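Local coordinates for 3-carboxy-cis,cis-muconate cycloisomerase (Pseudomonas putida, PDB 1RE5), which belongs to the fumarase/aspartase-type lyase superfamily, whose members are largely helical enzymes that assemble as tetramers around a core of long helices, at residues 127-132 and 175-180; 135-140 and 168-173. All coordinates share one frame; numbering follows the deposited sequence.

Overall arrangement
Contacts 1 and 2 join the same two long helices, 106-142 and 162-187, whose paired segments run nearly antiparallel and which are connected by a short three-stranded antiparallel sheet. Along the chain the order is 127-132, 135-140, 168-173, 175-180. Contact 2 therefore pairs the inner segments, nearer the turn of the helical hairpin, and contact 1 the outer ones. Their centres are about 11 Å apart. Leucines make the seam continuous: Leu173 of contact 2 packs its CD1 3.6 Å from CD2 of Leu132 and also touches Leu129, both of contact 1. The hairpin is part of the central helical bundle, and both contacts reach a second subunit.

Contact 1. Residues 127-132 and 175-180; sequences ADLGKL and RHRQRL
In the central helical bundle of this lyase fold, Leu129 and Gly130 of helix 106-142 pack against Arg177 and Leu180 of helix 162-187. The axes of the segments approach to 10.5 Å at 155°, nearly antiparallel, and Leu129 faces Arg177 with the CA atoms 7.1 Å apart. Leu129 supplies the apolar side: its CD1 lies 3.5 Å from CD2 of Leu180, the two side chains crossing at a slant, and 4.0 Å from CG of Arg177. The side chains of Leu129 and Arg177 run alongside one another, pointing opposite ways, and CG of Arg177 joins the hydrocarbon packing.

Further out, the arginine chain bends at chi3 (69°), which brings NE to 3.9 Å from Gly130 CA. The guanidinium then lies with one face over that CA, which sits 3.5 Å above its plane and toward the rim, 3.6 Å from NH2. Glycine suits this position because the planar group can settle against bare backbone. On another side of helix 106-142, Lys131 NZ forms a salt bridge with Asp128 OD1, one helical turn earlier, meeting the oxygen from above the carboxylate plane.

Around the pair, Leu338 touches Leu129 and Val239 touches Leu180, continuing the apolar layer. Arg175 and Arg179 point elsewhere, forming salt bridges with Asp231 of a second subunit, to which Arg175 adds Glu223 and Arg179 adds Glu235 of that subunit.

No hydrogen bond or salt bridge joins the two segments. Their association rests on van der Waals packing, in which buried leucines carry the interior and a long, partly exposed arginine fits its CG against leucine while its guanidinium lies flat against Gly130.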
loop_
_atom_site.group_PDB
_atom_site.type_symbol
_atom_site.label_atom_id
_atom_site.label_comp_id
_atom_site.label_asym_id
_atom_site.label_seq_id
_atom_site.Cartn_x
_atom_site.Cartn_y
_atom_site.Cartn_z
ATOM N N ALA D 127 -4.878 -19.202 20.326
ATOM C CA ALA D 127 -5.314 -20.595 20.388
ATOM C C ALA D 127 -4.977 -21.270 19.073
ATOM O O ALA D 127 -4.220 -22.248 19.040
ATOM C CB ALA D 127 -6.808 -20.674 20.640
ATOM N N ASP D 128 -5.539 -20.737 17.986
ATOM C CA ASP D 128 -5.298 -21.274 16.648
ATOM C C ASP D 128 -3.807 -21.391 16.316
ATOM O O ASP D 128 -3.380 -22.405 15.770
ATOM C CB ASP D 128 -6.000 -20.421 15.593
ATOM C CG ASP D 128 -7.513 -20.529 15.671
ATOM O OD1 ASP D 128 -8.010 -21.519 16.251
ATOM O OD2 ASP D 128 -8.209 -19.635 15.140
ATOM N N LEU D 129 -3.020 -20.365 16.637
ATOM C CA LEU D 129 -1.586 -20.430 16.367
ATOM C C LEU D 129 -0.953 -21.601 17.088
ATOM O O LEU D 129 -0.200 -22.357 16.479
ATOM C CB LEU D 129 -0.861 -19.154 16.798
ATOM C CG LEU D 129 -0.818 -17.969 15.837
ATOM C CD1 LEU D 129 0.022 -16.873 16.453
ATOM C CD2 LEU D 129 -0.235 -18.395 14.507
ATOM N N GLY D 130 -1.256 -21.742 18.381
ATOM C CA GLY D 130 -0.700 -22.834 19.165
ATOM C C GLY D 130 -1.133 -24.175 18.602
ATOM O O GLY D 130 -0.344 -25.114 18.487
ATOM N N LYS D 131 -2.403 -24.273 18.238
ATOM C CA LYS D 131 -2.912 -25.510 17.672
ATOM C C LYS D 131 -2.143 -25.810 16.370
ATOM O O LYS D 131 -1.572 -26.886 16.209
ATOM C CB LYS D 131 -4.412 -25.365 17.411
ATOM C CG LYS D 131 -5.095 -26.594 16.847
ATOM C CD LYS D 131 -6.569 -26.301 16.560
ATOM C CE LYS D 131 -6.729 -25.139 15.558
ATOM N NZ LYS D 131 -8.144 -24.646 15.419
ATOM N N LEU D 132 -2.108 -24.844 15.460
ATOM C CA LEU D 132 -1.403 -24.995 14.197
ATOM C C LEU D 132 0.080 -25.336 14.385
ATOM O O LEU D 132 0.615 -26.189 13.683
ATOM C CB LEU D 132 -1.543 -23.713 13.365
ATOM C CG LEU D 132 -0.846 -23.651 11.998
ATOM C CD1 LEU D 132 -1.425 -24.683 11.026
ATOM C CD2 LEU D 132 -1.003 -22.260 11.447
ATOM N N ARG D 175 7.894 -17.473 16.488
ATOM C CA ARG D 175 8.288 -16.085 16.649
ATOM C C ARG D 175 7.067 -15.165 16.722
ATOM O O ARG D 175 7.115 -14.115 17.363
ATOM C CB ARG D 175 9.179 -15.660 15.489
ATOM C CG ARG D 175 10.660 -15.862 15.715
ATOM C CD ARG D 175 11.422 -15.686 14.407
ATOM N NE ARG D 175 11.727 -16.989 13.830
ATOM C CZ ARG D 175 11.598 -17.291 12.551
ATOM N NH1 ARG D 175 11.167 -16.388 11.690
ATOM N NH2 ARG D 175 11.896 -18.510 12.140
ATOM N N HIS D 176 5.973 -15.544 16.071
ATOM C CA HIS D 176 4.788 -14.694 16.108
ATOM C C HIS D 176 4.071 -14.842 17.424
ATOM O O HIS D 176 3.488 -13.877 17.929
ATOM C CB HIS D 176 3.839 -15.025 14.956
ATOM C CG HIS D 176 4.441 -14.770 13.614
ATOM N ND1 HIS D 176 4.012 -15.405 12.466
ATOM C CD2 HIS D 176 5.484 -13.991 13.247
ATOM C CE1 HIS D 176 4.769 -15.033 11.450
ATOM N NE2 HIS D 176 5.671 -14.175 11.898
ATOM N N ARG D 177 4.109 -16.050 17.978
ATOM C CA ARG D 177 3.453 -16.308 19.253
ATOM C C ARG D 177 4.152 -15.467 20.295
ATOM O O ARG D 177 3.522 -14.877 21.174
ATOM C CB ARG D 177 3.560 -17.783 19.598
ATOM C CG ARG D 177 2.907 -18.657 18.555
ATOM C CD ARG D 177 3.002 -20.101 18.930
ATOM N NE ARG D 177 2.180 -20.423 20.088
ATOM C CZ ARG D 177 2.316 -21.544 20.794
ATOM N NH1 ARG D 177 3.251 -22.425 20.446
ATOM N NH2 ARG D 177 1.517 -21.788 21.830
ATOM N N GLN D 178 5.468 -15.411 20.144
ATOM C CA GLN D 178 6.371 -14.659 21.001
ATOM C C GLN D 178 6.023 -13.175 20.908
ATOM O O GLN D 178 5.889 -12.504 21.921
ATOM C CB GLN D 178 7.787 -14.907 20.497
ATOM C CG GLN D 178 8.938 -14.498 21.359
ATOM C CD GLN D 178 10.270 -14.786 20.644
ATOM O OE1 GLN D 178 10.501 -15.907 20.136
ATOM N NE2 GLN D 178 11.151 -13.774 20.595
ATOM N N ARG D 179 5.864 -12.673 19.686
ATOM C CA ARG D 179 5.539 -11.266 19.456
ATOM C C ARG D 179 4.180 -10.903 20.047
ATOM O O ARG D 179 4.022 -9.848 20.678
ATOM C CB ARG D 179 5.560 -10.964 17.953
ATOM C CG ARG D 179 6.963 -10.985 17.331
ATOM C CD ARG D 179 6.913 -10.995 15.798
ATOM N NE ARG D 179 8.249 -10.944 15.215
ATOM C CZ ARG D 179 8.676 -11.745 14.242
ATOM N NH1 ARG D 179 7.867 -12.661 13.728
ATOM N NH2 ARG D 179 9.925 -11.651 13.796
ATOM N N LEU D 180 3.198 -11.780 19.839
ATOM C CA LEU D 180 1.843 -11.582 20.359
ATOM C C LEU D 180 1.872 -11.492 21.889
ATOM O O LEU D 180 1.119 -10.753 22.514
ATOM C CB LEU D 180 0.970 -12.757 19.914
ATOM C CG LEU D 180 -0.074 -12.518 18.819
ATOM C CD1 LEU D 180 0.277 -11.302 17.964
ATOM C CD2 LEU D 180 -0.207 -13.765 17.990
#

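Contact 2. Residues 135-140 and 168-173; sequences TLSQQA and GVLGAL
This is a buried helix-helix contact made by carbon atoms, without a hydrogen bond between the segments, near the turn of the long helical hairpin, in which Leu136 and Ser137 of helix 106-142 meet Val169, Leu170 and Leu173 of helix 162-187. The segment axes come within 9.5 Å at 152°; the nearest CA atoms across them are those of Leu136 and Leu170, 6.3 Å apart. One methyl does most of the work: CD2 of Leu136 lies 3.6 Å from CG1 of Val169 and equally 3.6 Å from CD1 of Leu173. Those two residues are one turn apart on their helix, and Leu136 crosses both side chains at about a right angle. Val169 holds CG1 anti to its backbone N (chi1 -180°), and it is this branch that meets the leucine.

Beside them, CD2 of Leu170 rests 4.0 Å from CA of Ser137 and only slightly farther from its CB. Serine is small enough for the leucine methyl to reach the backbone of the opposite helix, so a branched side chain on one helix faces a slim one on the other.

Other helices enclose the pair: Ala345 of helix 319-347 packs on Leu136, Phe250 of helix 231-257 on Val169, and Val442 of helix 434-449 on both Ser137 and Leu170. Gln229 of a second subunit also reaches Val169, while strands 147-152, 155-157 and 159-161 occupy the connection between the two helices.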
loop_
_atom_site.group_PDB
_atom_site.type_symbol
_atom_site.label_atom_id
_atom_site.label_comp_id
_atom_site.label_asym_id
_atom_site.label_seq_id
_atom_site.Cartn_x
_atom_site.Cartn_y
_atom_site.Cartn_z
ATOM N N THR D 135 0.411 -29.177 15.430
ATOM C CA THR D 135 0.264 -30.106 14.322
ATOM C C THR D 135 1.382 -29.967 13.306
ATOM O O THR D 135 1.795 -30.955 12.687
ATOM C CB THR D 135 -1.106 -29.952 13.604
ATOM O OG1 THR D 135 -0.907 -29.396 12.305
ATOM C CG2 THR D 135 -2.036 -29.072 14.393
ATOM N N LEU D 136 1.880 -28.748 13.139
ATOM C CA LEU D 136 2.962 -28.496 12.191
ATOM C C LEU D 136 4.232 -29.131 12.727
ATOM O O LEU D 136 5.075 -29.616 11.972
ATOM C CB LEU D 136 3.164 -26.999 12.033
ATOM C CG LEU D 136 3.333 -26.455 10.630
ATOM C CD1 LEU D 136 2.309 -27.067 9.707
ATOM C CD2 LEU D 136 3.168 -24.943 10.701
ATOM N N SER D 137 4.346 -29.122 14.051
ATOM C CA SER D 137 5.483 -29.697 14.751
ATOM C C SER D 137 5.566 -31.208 14.522
ATOM O O SER D 137 6.644 -31.751 14.297
ATOM C CB SER D 137 5.353 -29.417 16.242
ATOM O OG SER D 137 6.323 -30.152 16.956
ATOM N N GLN D 138 4.422 -31.882 14.585
ATOM C CA GLN D 138 4.370 -33.322 14.386
ATOM C C GLN D 138 4.739 -33.707 12.955
ATOM O O GLN D 138 5.548 -34.600 12.729
ATOM C CB GLN D 138 2.975 -33.833 14.716
ATOM C CG GLN D 138 2.556 -33.556 16.131
ATOM C CD GLN D 138 1.350 -34.366 16.542
ATOM O OE1 GLN D 138 0.871 -34.248 17.668
ATOM N NE2 GLN D 138 0.854 -35.209 15.632
ATOM N N GLN D 139 4.123 -33.030 11.996
ATOM C CA GLN D 139 4.401 -33.265 10.583
ATOM C C GLN D 139 5.894 -33.048 10.303
ATOM O O GLN D 139 6.508 -33.802 9.565
ATOM C CB GLN D 139 3.568 -32.314 9.721
ATOM C CG GLN D 139 2.068 -32.470 9.874
ATOM C CD GLN D 139 1.538 -33.724 9.207
ATOM O OE1 GLN D 139 0.335 -33.864 9.008
ATOM N NE2 GLN D 139 2.431 -34.645 8.859
ATOM N N ALA D 140 6.476 -32.011 10.893
ATOM C CA ALA D 140 7.894 -31.741 10.699
ATOM C C ALA D 140 8.687 -32.971 11.124
ATOM O O ALA D 140 9.528 -33.470 10.385
ATOM C CB ALA D 140 8.317 -30.526 11.527
ATOM N N GLY D 168 10.532 -24.625 8.940
ATOM C CA GLY D 168 10.660 -23.188 8.751
ATOM C C GLY D 168 9.354 -22.455 9.037
ATOM O O GLY D 168 9.364 -21.364 9.598
ATOM N N VAL D 169 8.225 -23.040 8.645
ATOM C CA VAL D 169 6.946 -22.407 8.913
ATOM C C VAL D 169 6.748 -22.434 10.417
ATOM O O VAL D 169 6.306 -21.446 11.005
ATOM C CB VAL D 169 5.771 -23.127 8.212
ATOM C CG1 VAL D 169 4.455 -22.402 8.539
ATOM C CG2 VAL D 169 5.998 -23.145 6.701
ATOM N N LEU D 170 7.087 -23.562 11.041
ATOM C CA LEU D 170 6.977 -23.685 12.500
ATOM C C LEU D 170 7.798 -22.576 13.158
ATOM O O LEU D 170 7.303 -21.867 14.033
ATOM C CB LEU D 170 7.490 -25.046 12.990
ATOM C CG LEU D 170 7.459 -25.248 14.518
ATOM C CD1 LEU D 170 6.020 -25.089 15.043
ATOM C CD2 LEU D 170 8.016 -26.621 14.882
ATOM N N GLY D 171 9.049 -22.423 12.735
ATOM C CA GLY D 171 9.884 -21.389 13.306
ATOM C C GLY D 171 9.220 -20.028 13.279
ATOM O O GLY D 171 9.154 -19.353 14.294
ATOM N N ALA D 172 8.727 -19.623 12.113
ATOM C CA ALA D 172 8.080 -18.333 11.970
ATOM C C ALA D 172 6.906 -18.218 12.923
ATOM O O ALA D 172 6.771 -17.202 13.613
ATOM C CB ALA D 172 7.602 -18.149 10.543
ATOM N N LEU D 173 6.058 -19.248 12.966
ATOM C CA LEU D 173 4.887 -19.224 13.846
ATOM C C LEU D 173 5.261 -19.045 15.324
ATOM O O LEU D 173 4.568 -18.338 16.072
ATOM C CB LEU D 173 4.053 -20.498 13.670
ATOM C CG LEU D 173 3.284 -20.619 12.350
ATOM C CD1 LEU D 173 2.401 -21.843 12.378
ATOM C CD2 LEU D 173 2.433 -19.393 12.138
#